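Local atomic coordinates of transcription regulator PadR N-terminal domain-containing protein (Streptococcus mutans, PDB entry 3L9F), a protein that probably regulates transcription as a dimer of the PadR family, pairing a winged-helix DNA-binding domain with a helical C-terminal part, and can bind a metal ion. Residues L78-L81 with E82-K86; I55-I58 with L59-L63; R150-I153 with E154-E158; A114-L117 with Q118-V121. All coordinates share one frame; numbering follows the deposited sequence. Where two conformers were deposited one is given.

Interactions 2, 1, 4 and 3 follow one another along the chain in that order. Interaction 2 lies on helix 52-62, interaction 1 ends helix 74-83 and interaction 4 ends helix 107-118. Interaction 3 sits inside the long helix 142-172 of the C-terminal part. Interactions 1 and 2 belong to the PadR-like region and touch each other, Leu78 CD2 meeting Ile55 CD1 at 4.1 Å. Their centres are 19 Å apart. Interaction 3 is about 37 Å from interaction 1 and 34 Å from interaction 4, centre to centre, across the chain's centre. Interactions 2, 3 and 4 all reach the second subunit, so three of the four border the dimer contact.

Interaction 1. Residues L78-L81 with E82-K86; sequences LRKL and EKDGK
A Schellman motif closes helix 74-83, the probable recognition helix of a winged-helix domain. Gly85 leaves the helix with positive phi (73°), and the chain turns back on the last turn. Lys86 N donates to Leu81 O at 2.9 Å, almost straight on to the carbonyl. Gly85 N bonds Glu82 O at 3.0 Å. Just before the turn, Asp84 N still makes a helical bond to Lys80 O at 2.8 Å. The same two residues form a salt bridge. Lys80 NZ comes to Asp84 OD2 at 2.9 Å, on the syn side of that oxygen, and makes a weak second bond to OD1. Lys80 has CG anti to the backbone N (chi1 -175°) and an extended chain that bends at chi4 (43°), which turns NZ to the carboxylate. On the buried side, Leu81 CD2 lies 3.8 Å from Lys86 CB, the side chains crossing at about a right angle. Leu81 also packs on Ile41 and Leu42 of helix 37-44 and on Ile87. A water bridges Glu82 OE1, at 2.6 Å, and Leu78 O, where its bond is weak. The Gly85 turn leads directly into strand 87-92, the helix-to-wing passage of the winged-helix fold.

Interaction 2. Residues I55-I58 with L59-L63; sequences INDI and LQNQL
Ile58 runs alongside Leu63, and its CG2 branch meets Leu63 CG at 3.5 Å. Ile58 CG2 stands opposite the backbone N across the CA-CB bond, which turns this methyl toward the following turn. Ile58 CG2 also comes to 3.6 Å from Leu63 CD1. On the other branch, Ile58 CG1 touches Gln62 OE1 at 3.6 Å. Ile58 O itself takes two backbone bonds. Leu63 N reaches Ile58 O at 2.9 Å, nearly head-on to the carbonyl. Gln62 N approaches Ile58 O at 2.9 Å from above the carbonyl plane, 37° out of it. The helix widens here into a pi-type turn, and one oxygen serves two successive N-H groups. Two residues before Ile58, Asn56 OD1 rests against Gln60 CG at 3.4 Å, and their amide planes are only 14° apart. The Gln60 side chain bends at chi2 (-62°) and comes about 5 Å from that of Asp68, a magnesium-binding residue in a structure of this protein, though no magnesium is bound to this chain here. Leu63 packs on Ile40 and Ile44 of helix 37-44 and on Phe135 of the second subunit. The contact is a pi-type turn in the last part of helix 52-62, packed into the winged-helix core.

Interaction 3. Residues R150-I153 with E154-E158; sequences REEI and ERKEE
Glu152 OE1 is gripped by two nitrogens of Arg155, one helical turn ahead. Arg155 NH2 donates to Glu152 OE1 at 2.7 Å, nearly end-on to that oxygen. Arg155 NE reaches Glu152 OE1 at 3.1 Å from the anti side, tilted out of the carboxylate plane. This is a side-on grip with both bonds on one oxygen. OE1 lies at the guanidinium edge, in its plane, while the carboxylate is turned 63° from that plane. Glu151 O sits 3.9 Å above one face of the Arg155 guanidinium, over its centre. The other carboxylate oxygen, Glu152 OE2, takes Lys156 NZ at 3.0 Å, again from the anti side and tilted. The Glu152 chain, with CG anti to the backbone N (172°), bends at chi2 (79°), and its carboxylate comes between the two basic groups. Tyr186 OH of the second subunit hydrogen-bonds both OE2 and Lys156 NZ. The network is thus tied across the dimer, and the nearby positive charges probably keep the buried Glu152 ionised. Around the helix, Ile153 CG2 lies 4.0 Å from Glu157 CD, the two chains running along each other. Ile153 also packs on Leu198 and Leu202 of helix 178-202. The whole is an i to i+3 and i+4 salt-bridge network within a predicted coiled coil.

Interaction 4. Residues A114-L117 with Q118-V121; sequences ASYL and QSDV
Ser119 has chi1 of 77°, which places OG between its backbone N and carbonyl carbon and turns it back to Tyr116 O. The bond is short, Ser119 OG to Tyr116 O at 2.6 Å, with the donor tilted only 16° from the carbonyl plane. Ser119 N also donates to Tyr116 O, at 3.1 Å, but from well above that plane. The carbonyl is therefore held by two donors of one residue. Ser119 OG also lies 4.2 Å above one face of the Tyr116 ring, offset toward the rim. Here helix 107-118 unwinds, and its bonding shifts to shorter, 3-10-like steps. Gln118 N bonds Ser115 O at 2.9 Å from above the carbonyl plane. A second bond, Gln118 N to Ala114 O at 3.1 Å, is weak. The chain then runs extended through Asp120 and Val121 toward strand 125-127. The second subunit meets this helix end. Tyr116 OH bonds Asp129 of that subunit, while Arg133 of the same subunit makes a cation-pi contact with the Tyr116 ring and a hydrogen bond to Ser119 O. Val121 packs on Leu148 of the second subunit.

Interaction 1. Residues L78-L81 with E82-K86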
ATOM      1  N   LEU A  78       1.090 -19.865   4.359  1.00 16.56           N
ATOM      2  CA  LEU A  78       1.796 -21.114   4.084  1.00 18.60           C
ATOM      3  C   LEU A  78       0.942 -22.312   4.514  1.00 17.35           C
ATOM      4  O   LEU A  78       0.867 -23.325   3.811  1.00 17.97           O
ATOM      5  CB  LEU A  78       3.150 -21.137   4.792  1.00 19.48           C
ATOM      6  CG  LEU A  78       4.224 -20.199   4.232  1.00 19.37           C
ATOM      7  CD1 LEU A  78       5.385 -20.100   5.213  1.00 18.65           C
ATOM      8  CD2 LEU A  78       4.695 -20.703   2.862  1.00 17.51           C
ATOM      9  N   ARG A  79       0.293 -22.187   5.664  1.00 20.70           N
ATOM     10  CA  ARG A  79      -0.561 -23.258   6.162  1.00 22.82           C
ATOM     11  C   ARG A  79      -1.695 -23.570   5.193  1.00 22.01           C
ATOM     12  O   ARG A  79      -1.987 -24.739   4.933  1.00 21.90           O
ATOM     13  CB  ARG A  79      -1.102 -22.936   7.563  1.00 23.86           C
ATOM     14  CG  ARG A  79      -0.056 -23.095   8.669  1.00 32.08           C
ATOM     15  CD  ARG A  79      -0.680 -23.200  10.057  1.00 35.92           C
ATOM     16  NE  ARG A  79      -1.316 -21.956  10.486  1.00 34.80           N
ATOM     17  CZ  ARG A  79      -0.683 -20.963  11.104  1.00 32.19           C
ATOM     18  NH1 ARG A  79       0.614 -21.060  11.363  1.00 38.45           N
ATOM     19  NH2 ARG A  79      -1.344 -19.869  11.458  1.00 34.28           N
ATOM     20  N   LYS A  80      -2.322 -22.530   4.652  1.00 21.14           N
ATOM     21  CA  LYS A  80      -3.441 -22.717   3.728  1.00 20.39           C
ATOM     22  C   LYS A  80      -2.987 -23.252   2.372  1.00 24.01           C
ATOM     23  O   LYS A  80      -3.639 -24.110   1.780  1.00 22.44           O
ATOM     24  CB  LYS A  80      -4.238 -21.424   3.551  1.00 21.31           C
ATOM     25  CG  LYS A  80      -5.470 -21.602   2.686  1.00 27.65           C
ATOM     26  CD  LYS A  80      -6.533 -20.554   2.989  1.00 42.47           C
ATOM     27  CE  LYS A  80      -7.733 -20.736   2.071  1.00 45.35           C
ATOM     28  NZ  LYS A  80      -8.085 -22.180   1.941  1.00 48.70           N
ATOM     29  N   LEU A  81      -1.865 -22.750   1.875  1.00 18.90           N
ATOM     30  CA  LEU A  81      -1.341 -23.240   0.613  1.00 16.06           C
ATOM     31  C   LEU A  81      -1.043 -24.725   0.725  1.00 15.72           C
ATOM     32  O   LEU A  81      -1.224 -25.479  -0.227  1.00 20.60           O
ATOM     33  CB  LEU A  81      -0.065 -22.488   0.229  1.00 17.09           C
ATOM     34  CG  LEU A  81      -0.269 -21.090  -0.347  1.00 20.15           C
ATOM     35  CD1 LEU A  81       1.050 -20.329  -0.380  1.00 14.84           C
ATOM     36  CD2 LEU A  81      -0.880 -21.185  -1.739  1.00 20.46           C
ATOM     37  N   GLU A  82      -0.570 -25.142   1.892  1.00 18.39           N
ATOM     38  CA  GLU A  82      -0.286 -26.554   2.105  1.00 19.36           C
ATOM     39  C   GLU A  82      -1.591 -27.342   2.139  1.00 23.72           C
ATOM     40  O   GLU A  82      -1.713 -28.378   1.483  1.00 23.97           O
ATOM     41  CB  GLU A  82       0.501 -26.776   3.394  1.00 19.08           C
ATOM     42  CG  GLU A  82       1.037 -28.193   3.498  1.00 22.10           C
ATOM     43  CD  GLU A  82       1.432 -28.590   4.907  1.00 32.33           C
ATOM     44  OE1 GLU A  82       1.602 -27.694   5.769  1.00 30.60           O
ATOM     45  OE2 GLU A  82       1.575 -29.812   5.147  1.00 34.63           O
ATOM     46  N   LYS A  83      -2.568 -26.842   2.889  1.00 23.34           N
ATOM     47  CA  LYS A  83      -3.869 -27.506   2.970  1.00 25.69           C
ATOM     48  C   LYS A  83      -4.489 -27.662   1.585  1.00 28.97           C
ATOM     49  O   LYS A  83      -5.043 -28.710   1.253  1.00 31.37           O
ATOM     50  CB  LYS A  83      -4.817 -26.738   3.895  1.00 26.86           C
ATOM     51  CG  LYS A  83      -6.180 -27.392   4.057  1.00 33.17           C
ATOM     52  CD  LYS A  83      -7.158 -26.510   4.827  1.00 37.02           C
ATOM     53  CE  LYS A  83      -6.883 -26.525   6.325  1.00 48.80           C
ATOM     54  NZ  LYS A  83      -8.110 -26.204   7.116  1.00 44.55           N
ATOM     55  N   ASP A  84      -4.370 -26.623   0.765  1.00 31.61           N
ATOM     56  CA  ASP A  84      -4.963 -26.636  -0.569  1.00 23.67           C
ATOM     57  C   ASP A  84      -4.097 -27.366  -1.599  1.00 26.81           C
ATOM     58  O   ASP A  84      -4.414 -27.383  -2.791  1.00 23.20           O
ATOM     59  CB  ASP A  84      -5.285 -25.211  -1.026  1.00 28.34           C
ATOM     60  CG  ASP A  84      -6.238 -24.491  -0.075  1.00 38.90           C
ATOM     61  OD1 ASP A  84      -6.814 -25.146   0.824  1.00 42.83           O
ATOM     62  OD2 ASP A  84      -6.414 -23.264  -0.220  1.00 42.21           O
ATOM     63  N   GLY A  85      -3.007 -27.973  -1.137  1.00 22.65           N
ATOM     64  CA  GLY A  85      -2.178 -28.801  -1.995  1.00 19.08           C
ATOM     65  C   GLY A  85      -1.337 -28.047  -3.003  1.00 20.81           C
ATOM     66  O   GLY A  85      -0.832 -28.643  -3.963  1.00 20.79           O
ATOM     67  N   LYS A  86      -1.166 -26.744  -2.787  1.00 18.23           N
ATOM     68  CA  LYS A  86      -0.391 -25.914  -3.714  1.00 16.82           C
ATOM     69  C   LYS A  86       1.105 -25.935  -3.384  1.00 17.40           C
ATOM     70  O   LYS A  86       1.936 -25.627  -4.238  1.00 13.74           O
ATOM     71  CB  LYS A  86      -0.894 -24.469  -3.683  1.00 18.70           C
ATOM     72  CG  LYS A  86      -2.390 -24.329  -3.886  1.00 25.17           C
ATOM     73  CD  LYS A  86      -2.811 -24.918  -5.215  1.00 26.94           C
ATOM     74  CE  LYS A  86      -4.317 -24.772  -5.420  1.00 30.55           C
ATOM     75  NZ  LYS A  86      -4.722 -25.193  -6.786  1.00 34.04           N
TER
HETATM   76  O   HOH W   1       2.330 -25.193   5.602  1.00 22.24           O

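Interaction 2. Residues I55-I58 with L59-L63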
ATOM      1  N   ILE A  55      12.012 -17.787   2.929  1.00  9.06           N
ATOM      2  CA  ILE A  55      10.835 -17.147   2.344  1.00  7.51           C
ATOM      3  C   ILE A  55      10.588 -15.817   3.046  1.00 11.98           C
ATOM      4  O   ILE A  55      10.336 -14.790   2.415  1.00 10.77           O
ATOM      5  CB  ILE A  55       9.586 -18.024   2.506  1.00 10.28           C
ATOM      6  CG1 ILE A  55       9.687 -19.251   1.596  1.00  9.17           C
ATOM      7  CG2 ILE A  55       8.345 -17.225   2.158  1.00 14.45           C
ATOM      8  CD1 ILE A  55       8.694 -20.347   1.970  1.00 10.07           C
ATOM      9  N   ASN A  56      10.669 -15.840   4.369  1.00 11.52           N
ATOM     10  CA  ASN A  56      10.461 -14.629   5.136  1.00 11.06           C
ATOM     11  C   ASN A  56      11.520 -13.582   4.803  1.00 10.46           C
ATOM     12  O   ASN A  56      11.214 -12.402   4.688  1.00  9.39           O
ATOM     13  CB  ASN A  56      10.467 -14.948   6.623  1.00 10.85           C
ATOM     14  CG  ASN A  56      10.234 -13.727   7.477  1.00 19.24           C
ATOM     15  OD1 ASN A  56       9.126 -13.194   7.527  1.00 17.53           O
ATOM     16  ND2 ASN A  56      11.282 -13.271   8.155  1.00 20.57           N
ATOM     17  N   ASP A  57      12.772 -14.024   4.656  1.00 11.63           N
ATOM     18  CA  ASP A  57      13.863 -13.120   4.311  1.00 10.59           C
ATOM     19  C   ASP A  57      13.553 -12.442   2.973  1.00  9.23           C
ATOM     20  O   ASP A  57      13.666 -11.219   2.844  1.00 10.46           O
ATOM     21  CB  ASP A  57      15.178 -13.904   4.238  1.00  9.69           C
ATOM     22  CG  ASP A  57      16.408 -13.015   4.107  1.00 14.19           C
ATOM     23  OD1 ASP A  57      16.291 -11.773   4.062  1.00 14.94           O
ATOM     24  OD2 ASP A  57      17.513 -13.589   4.061  1.00 12.33           O
ATOM     25  N   ILE A  58      13.146 -13.239   1.986  1.00  8.92           N
ATOM     26  CA  ILE A  58      12.816 -12.707   0.666  1.00  9.77           C
ATOM     27  C   ILE A  58      11.677 -11.698   0.761  1.00  9.20           C
ATOM     28  O   ILE A  58      11.783 -10.598   0.242  1.00 10.49           O
ATOM     29  CB  ILE A  58      12.438 -13.813  -0.310  1.00  9.32           C
ATOM     30  CG1 ILE A  58      13.684 -14.666  -0.592  1.00  8.30           C
ATOM     31  CG2 ILE A  58      11.873 -13.215  -1.610  1.00  8.43           C
ATOM     32  CD1 ILE A  58      13.412 -15.965  -1.297  1.00  8.52           C
ATOM     33  N   LEU A  59      10.598 -12.082   1.433  1.00 10.79           N
ATOM     34  CA  LEU A  59       9.421 -11.215   1.513  1.00 13.07           C
ATOM     35  C   LEU A  59       9.710  -9.933   2.291  1.00 17.85           C
ATOM     36  O   LEU A  59       9.382  -8.841   1.821  1.00 13.81           O
ATOM     37  CB  LEU A  59       8.235 -11.964   2.125  1.00 13.95           C
ATOM     38  CG  LEU A  59       6.909 -11.216   2.081  1.00 25.36           C
ATOM     39  CD1 LEU A  59       6.435 -11.122   0.631  1.00 23.03           C
ATOM     40  CD2 LEU A  59       5.889 -11.936   2.939  1.00 29.61           C
ATOM     41  N   GLN A  60      10.334 -10.052   3.464  1.00 11.60           N
ATOM     42  CA  GLN A  60      10.625  -8.873   4.283  1.00 11.84           C
ATOM     43  C   GLN A  60      11.728  -7.991   3.721  1.00 14.28           C
ATOM     44  O   GLN A  60      11.647  -6.772   3.810  1.00 17.01           O
ATOM     45  CB  GLN A  60      11.001  -9.264   5.715  1.00 12.54           C
ATOM     46  CG  GLN A  60       9.913 -10.009   6.460  1.00 18.50           C
ATOM     47  CD  GLN A  60       8.659  -9.172   6.613  1.00 24.58           C
ATOM     48  OE1 GLN A  60       8.707  -8.051   7.125  1.00 33.06           O
ATOM     49  NE2 GLN A  60       7.532  -9.707   6.171  1.00 28.86           N
ATOM     50  N   ASN A  61      12.765  -8.600   3.155  1.00 11.44           N
ATOM     51  CA  ASN A  61      13.983  -7.851   2.843  1.00 12.46           C
ATOM     52  C   ASN A  61      14.261  -7.633   1.363  1.00 15.21           C
ATOM     53  O   ASN A  61      15.017  -6.736   1.002  1.00 30.92           O
ATOM     54  CB  ASN A  61      15.191  -8.506   3.507  1.00 14.99           C
ATOM     55  CG  ASN A  61      15.052  -8.588   5.014  1.00 20.10           C
ATOM     56  OD1 ASN A  61      15.296  -9.638   5.618  1.00 20.90           O
ATOM     57  ND2 ASN A  61      14.634  -7.487   5.632  1.00 13.11           N
ATOM     58  N   GLN A  62      13.670  -8.455   0.504  1.00 10.63           N
ATOM     59  CA  GLN A  62      13.959  -8.347  -0.914  1.00  8.96           C
ATOM     60  C   GLN A  62      12.791  -7.769  -1.698  1.00 16.00           C
ATOM     61  O   GLN A  62      12.975  -6.882  -2.526  1.00 14.41           O
ATOM     62  CB  GLN A  62      14.343  -9.710  -1.489  1.00 10.72           C
ATOM     63  CG  GLN A  62      15.638 -10.273  -0.908  1.00 12.64           C
ATOM     64  CD  GLN A  62      16.166 -11.435  -1.730  1.00 15.54           C
ATOM     65  OE1 GLN A  62      15.401 -12.117  -2.415  1.00 16.60           O
ATOM     66  NE2 GLN A  62      17.480 -11.644  -1.695  1.00 16.16           N
ATOM     67  N   LEU A  63      11.591  -8.262  -1.421  1.00  9.18           N
ATOM     68  CA  LEU A  63      10.435  -7.921  -2.241  1.00 11.63           C
ATOM     69  C   LEU A  63       9.566  -6.836  -1.612  1.00 12.84           C
ATOM     70  O   LEU A  63       8.526  -6.468  -2.151  1.00 12.37           O
ATOM     71  CB  LEU A  63       9.603  -9.177  -2.519  1.00 11.25           C
ATOM     72  CG  LEU A  63      10.374 -10.382  -3.083  1.00 12.82           C
ATOM     73  CD1 LEU A  63       9.408 -11.455  -3.591  1.00 12.10           C
ATOM     74  CD2 LEU A  63      11.339  -9.958  -4.190  1.00 13.15           C
TER

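Interaction 3. Residues R150-I153 with E154-E158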
ATOM      1  N   ARG A 150      11.047  13.914   9.594  1.00 16.55           N
ATOM      2  CA  ARG A 150      12.390  13.319   9.697  1.00 17.53           C
ATOM      3  C   ARG A 150      12.357  11.802   9.805  1.00 18.50           C
ATOM      4  O   ARG A 150      13.175  11.100   9.194  1.00 17.72           O
ATOM      5  CB  ARG A 150      13.154  13.895  10.888  1.00 21.47           C
ATOM      6  CG  ARG A 150      13.609  15.319  10.675  1.00 25.28           C
ATOM      7  CD  ARG A 150      14.343  15.857  11.901  1.00 35.22           C
ATOM      8  NE  ARG A 150      14.539  17.300  11.798  1.00 37.82           N
ATOM      9  CZ  ARG A 150      15.390  17.873  10.953  1.00 45.28           C
ATOM     10  NH1 ARG A 150      16.125  17.123  10.139  1.00 39.58           N
ATOM     11  NH2 ARG A 150      15.505  19.194  10.918  1.00 58.65           N
ATOM     12  N   GLU A 151      11.411  11.286  10.582  1.00 18.77           N
ATOM     13  CA  GLU A 151      11.314   9.846  10.761  1.00 17.44           C
ATOM     14  C   GLU A 151      10.912   9.155   9.465  1.00 20.12           C
ATOM     15  O   GLU A 151      11.399   8.065   9.159  1.00 19.35           O
ATOM     16  CB  GLU A 151      10.385   9.507  11.928  1.00 24.53           C
ATOM     17  CG  GLU A 151      10.915  10.062  13.245  1.00 29.42           C
ATOM     18  CD  GLU A 151      10.163   9.565  14.460  1.00 44.71           C
ATOM     19  OE1 GLU A 151       9.222   8.760  14.294  1.00 50.61           O
ATOM     20  OE2 GLU A 151      10.518   9.978  15.586  1.00 47.93           O
ATOM     21  N   GLU A 152      10.049   9.799   8.687  1.00 18.35           N
ATOM     22  CA  GLU A 152       9.662   9.238   7.398  1.00 18.87           C
ATOM     23  C   GLU A 152      10.819   9.309   6.415  1.00 16.89           C
ATOM     24  O   GLU A 152      11.025   8.386   5.623  1.00 19.38           O
ATOM     25  CB  GLU A 152       8.443   9.959   6.822  1.00 19.18           C
ATOM     26  CG  GLU A 152       8.112   9.558   5.387  1.00 16.17           C
ATOM     27  CD  GLU A 152       7.375   8.232   5.289  1.00 18.41           C
ATOM     28  OE1 GLU A 152       7.150   7.573   6.327  1.00 21.05           O
ATOM     29  OE2 GLU A 152       7.019   7.847   4.160  1.00 23.34           O
ATOM     30  N   ILE A 153      11.565  10.407   6.438  1.00 16.79           N
ATOM     31  CA  ILE A 153      12.746  10.505   5.570  1.00 18.72           C
ATOM     32  C   ILE A 153      13.700   9.346   5.864  1.00 16.99           C
ATOM     33  O   ILE A 153      14.228   8.709   4.945  1.00 17.88           O
ATOM     34  CB  ILE A 153      13.484  11.854   5.716  1.00 19.87           C
ATOM     35  CG1 ILE A 153      12.643  12.987   5.135  1.00 23.68           C
ATOM     36  CG2 ILE A 153      14.833  11.820   4.992  1.00 19.86           C
ATOM     37  CD1 ILE A 153      13.219  14.360   5.390  1.00 21.72           C
ATOM     38  N   GLU A 154      13.908   9.058   7.146  1.00 21.23           N
ATOM     39  CA  GLU A 154      14.772   7.944   7.534  1.00 19.12           C
ATOM     40  C   GLU A 154      14.237   6.602   7.035  1.00 21.16           C
ATOM     41  O   GLU A 154      15.005   5.730   6.619  1.00 18.45           O
ATOM     42  CB  GLU A 154      14.977   7.919   9.045  1.00 23.16           C
ATOM     43  CG  GLU A 154      15.722   9.136   9.555  1.00 27.61           C
ATOM     44  CD  GLU A 154      15.724   9.229  11.071  1.00 44.37           C
ATOM     45  OE1 GLU A 154      15.202   8.300  11.730  1.00 44.49           O
ATOM     46  OE2 GLU A 154      16.251  10.235  11.602  1.00 51.32           O
ATOM     47  N   ARG A 155      12.921   6.432   7.066  1.00 15.90           N
ATOM     48  CA  ARG A 155      12.338   5.196   6.572  1.00 18.06           C
ATOM     49  C   ARG A 155      12.603   5.041   5.081  1.00 19.21           C
ATOM     50  O   ARG A 155      12.932   3.943   4.613  1.00 20.30           O
ATOM     51  CB  ARG A 155      10.844   5.115   6.889  1.00 20.13           C
ATOM     52  CG  ARG A 155      10.567   4.715   8.333  1.00 26.96           C
ATOM     53  CD  ARG A 155       9.101   4.364   8.554  1.00 31.48           C
ATOM     54  NE  ARG A 155       8.243   5.524   8.359  1.00 31.79           N
ATOM     55  CZ  ARG A 155       7.859   6.344   9.335  1.00 31.42           C
ATOM     56  NH1 ARG A 155       8.255   6.122  10.585  1.00 34.01           N
ATOM     57  NH2 ARG A 155       7.082   7.384   9.063  1.00 23.55           N
ATOM     58  N   LYS A 156      12.480   6.139   4.338  1.00 16.97           N
ATOM     59  CA  LYS A 156      12.736   6.098   2.904  1.00 21.22           C
ATOM     60  C   LYS A 156      14.205   5.795   2.649  1.00 18.68           C
ATOM     61  O   LYS A 156      14.543   5.070   1.721  1.00 16.14           O
ATOM     62  CB  LYS A 156      12.347   7.408   2.224  1.00 18.73           C
ATOM     63  CG  LYS A 156      10.857   7.745   2.319  1.00 20.03           C
ATOM     64  CD  LYS A 156      10.022   6.757   1.509  1.00 24.15           C
ATOM     65  CE  LYS A 156       8.579   7.226   1.407  1.00 30.49           C
ATOM     66  NZ  LYS A 156       8.505   8.676   1.750  1.00 29.31           N
ATOM     67  N   GLU A 157      15.083   6.345   3.476  1.00 20.11           N
ATOM     68  CA  GLU A 157      16.508   6.086   3.297  1.00 20.46           C
ATOM     69  C   GLU A 157      16.835   4.614   3.505  1.00 17.34           C
ATOM     70  O   GLU A 157      17.604   4.023   2.729  1.00 17.20           O
ATOM     71  CB  GLU A 157      17.340   6.994   4.202  1.00 17.82           C
ATOM     72  CG  GLU A 157      17.534   8.378   3.605  1.00 25.14           C
ATOM     73  CD  GLU A 157      18.044   9.400   4.598  1.00 33.22           C
ATOM     74  OE1 GLU A 157      17.917   9.167   5.817  1.00 28.51           O
ATOM     75  OE2 GLU A 157      18.561  10.450   4.152  1.00 33.84           O
ATOM     76  N   GLU A 158      16.230   4.016   4.532  1.00 16.70           N
ATOM     77  CA  GLU A 158      16.414   2.599   4.816  1.00 20.83           C
ATOM     78  C   GLU A 158      15.941   1.736   3.646  1.00 22.36           C
ATOM     79  O   GLU A 158      16.601   0.764   3.271  1.00 18.92           O
ATOM     80  CB  GLU A 158      15.649   2.203   6.076  1.00 26.87           C
ATOM     81  CG  GLU A 158      16.372   1.182   6.955  1.00 38.99           C
ATOM     82  CD  GLU A 158      16.791  -0.077   6.205  1.00 48.68           C
ATOM     83  OE1 GLU A 158      17.928  -0.113   5.679  1.00 48.43           O
ATOM     84  OE2 GLU A 158      15.989  -1.036   6.154  1.00 52.35           O
TER

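Interaction 4. Residues A114-L117 with Q118-V121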
ATOM      1  N   ALA A 114       0.741 -19.792 -12.697  1.00 16.12           N
ATOM      2  CA  ALA A 114       0.623 -19.512 -14.130  1.00 17.14           C
ATOM      3  C   ALA A 114      -0.703 -18.823 -14.429  1.00 17.26           C
ATOM      4  O   ALA A 114      -0.744 -17.848 -15.168  1.00 21.23           O
ATOM      5  CB  ALA A 114       0.760 -20.795 -14.947  1.00 16.64           C
ATOM      6  N   SER A 115      -1.781 -19.331 -13.838  1.00 18.83           N
ATOM      7  CA  SER A 115      -3.101 -18.738 -14.011  1.00 24.02           C
ATOM      8  C   SER A 115      -3.098 -17.308 -13.518  1.00 19.57           C
ATOM      9  O   SER A 115      -3.564 -16.400 -14.200  1.00 18.32           O
ATOM     10  CB  SER A 115      -4.154 -19.540 -13.246  1.00 21.78           C
ATOM     11  OG  SER A 115      -4.204 -20.875 -13.722  1.00 29.38           O
ATOM     12  N   TYR A 116      -2.560 -17.103 -12.323  1.00 14.71           N
ATOM     13  CA  TYR A 116      -2.542 -15.775 -11.746  1.00 15.72           C
ATOM     14  C   TYR A 116      -1.790 -14.786 -12.631  1.00 16.01           C
ATOM     15  O   TYR A 116      -2.199 -13.634 -12.775  1.00 18.90           O
ATOM     16  CB  TYR A 116      -1.913 -15.790 -10.358  1.00 19.14           C
ATOM     17  CG  TYR A 116      -1.918 -14.423  -9.741  1.00 21.03           C
ATOM     18  CD1 TYR A 116      -3.024 -13.967  -9.043  1.00 22.57           C
ATOM     19  CD2 TYR A 116      -0.841 -13.564  -9.900  1.00 19.27           C
ATOM     20  CE1 TYR A 116      -3.047 -12.709  -8.491  1.00 30.09           C
ATOM     21  CE2 TYR A 116      -0.851 -12.301  -9.352  1.00 18.64           C
ATOM     22  CZ  TYR A 116      -1.957 -11.878  -8.646  1.00 27.37           C
ATOM     23  OH  TYR A 116      -1.989 -10.620  -8.093  1.00 25.63           O
ATOM     24  N   LEU A 117      -0.677 -15.223 -13.207  1.00 16.27           N
ATOM     25  CA  LEU A 117       0.115 -14.337 -14.054  1.00 19.24           C
ATOM     26  C   LEU A 117      -0.567 -14.082 -15.409  1.00 20.77           C
ATOM     27  O   LEU A 117      -0.181 -13.176 -16.157  1.00 22.47           O
ATOM     28  CB  LEU A 117       1.540 -14.881 -14.229  1.00 21.56           C
ATOM     29  CG  LEU A 117       2.402 -14.896 -12.957  1.00 22.17           C
ATOM     30  CD1 LEU A 117       3.810 -15.378 -13.282  1.00 25.09           C
ATOM     31  CD2 LEU A 117       2.444 -13.528 -12.286  1.00 17.84           C
ATOM     32  N   GLN A 118      -1.588 -14.873 -15.725  1.00 18.00           N
ATOM     33  CA  GLN A 118      -2.373 -14.675 -16.941  0.50 22.88           C
ATOM     34  C   GLN A 118      -3.576 -13.775 -16.671  1.00 22.84           C
ATOM     35  O   GLN A 118      -4.263 -13.343 -17.599  1.00 21.53           O
ATOM     36  CB  GLN A 118      -2.865 -16.017 -17.498  0.50 20.68           C
ATOM     37  CG  GLN A 118      -2.014 -16.594 -18.621  0.50 24.89           C
ATOM     38  CD  GLN A 118      -2.854 -17.108 -19.781  0.50 26.57           C
ATOM     39  OE1 GLN A 118      -2.886 -16.499 -20.851  0.50 27.26           O
ATOM     40  NE2 GLN A 118      -3.550 -18.223 -19.568  0.50 29.50           N
ATOM     41  N   SER A 119      -3.833 -13.509 -15.391  1.00 16.23           N
ATOM     42  CA  SER A 119      -5.020 -12.761 -14.977  1.00 18.61           C
ATOM     43  C   SER A 119      -4.900 -11.261 -15.214  1.00 15.49           C
ATOM     44  O   SER A 119      -3.808 -10.737 -15.427  1.00 17.13           O
ATOM     45  CB  SER A 119      -5.362 -13.030 -13.504  1.00 19.20           C
ATOM     46  OG  SER A 119      -4.493 -12.326 -12.623  1.00 18.73           O
ATOM     47  N   ASP A 120      -6.033 -10.574 -15.182  1.00 17.23           N
ATOM     48  CA  ASP A 120      -6.033  -9.115 -15.258  1.00 20.86           C
ATOM     49  C   ASP A 120      -5.343  -8.528 -14.027  1.00 15.92           C
ATOM     50  O   ASP A 120      -5.502  -9.039 -12.918  1.00 18.10           O
ATOM     51  CB  ASP A 120      -7.461  -8.585 -15.340  1.00 22.60           C
ATOM     52  CG  ASP A 120      -8.128  -8.914 -16.654  1.00 31.54           C
ATOM     53  OD1 ASP A 120      -7.432  -9.399 -17.574  1.00 25.24           O
ATOM     54  OD2 ASP A 120      -9.352  -8.680 -16.766  1.00 35.39           O
ATOM     55  N   VAL A 121      -4.590  -7.447 -14.229  1.00 20.78           N
ATOM     56  CA  VAL A 121      -3.847  -6.812 -13.139  1.00 17.31           C
ATOM     57  C   VAL A 121      -4.798  -6.136 -12.161  1.00 22.13           C
ATOM     58  O   VAL A 121      -5.735  -5.464 -12.565  1.00 24.70           O
ATOM     59  CB  VAL A 121      -2.830  -5.779 -13.670  1.00 22.47           C
ATOM     60  CG1 VAL A 121      -2.085  -5.121 -12.517  1.00 22.20           C
ATOM     61  CG2 VAL A 121      -1.844  -6.449 -14.618  1.00 25.44           C
TER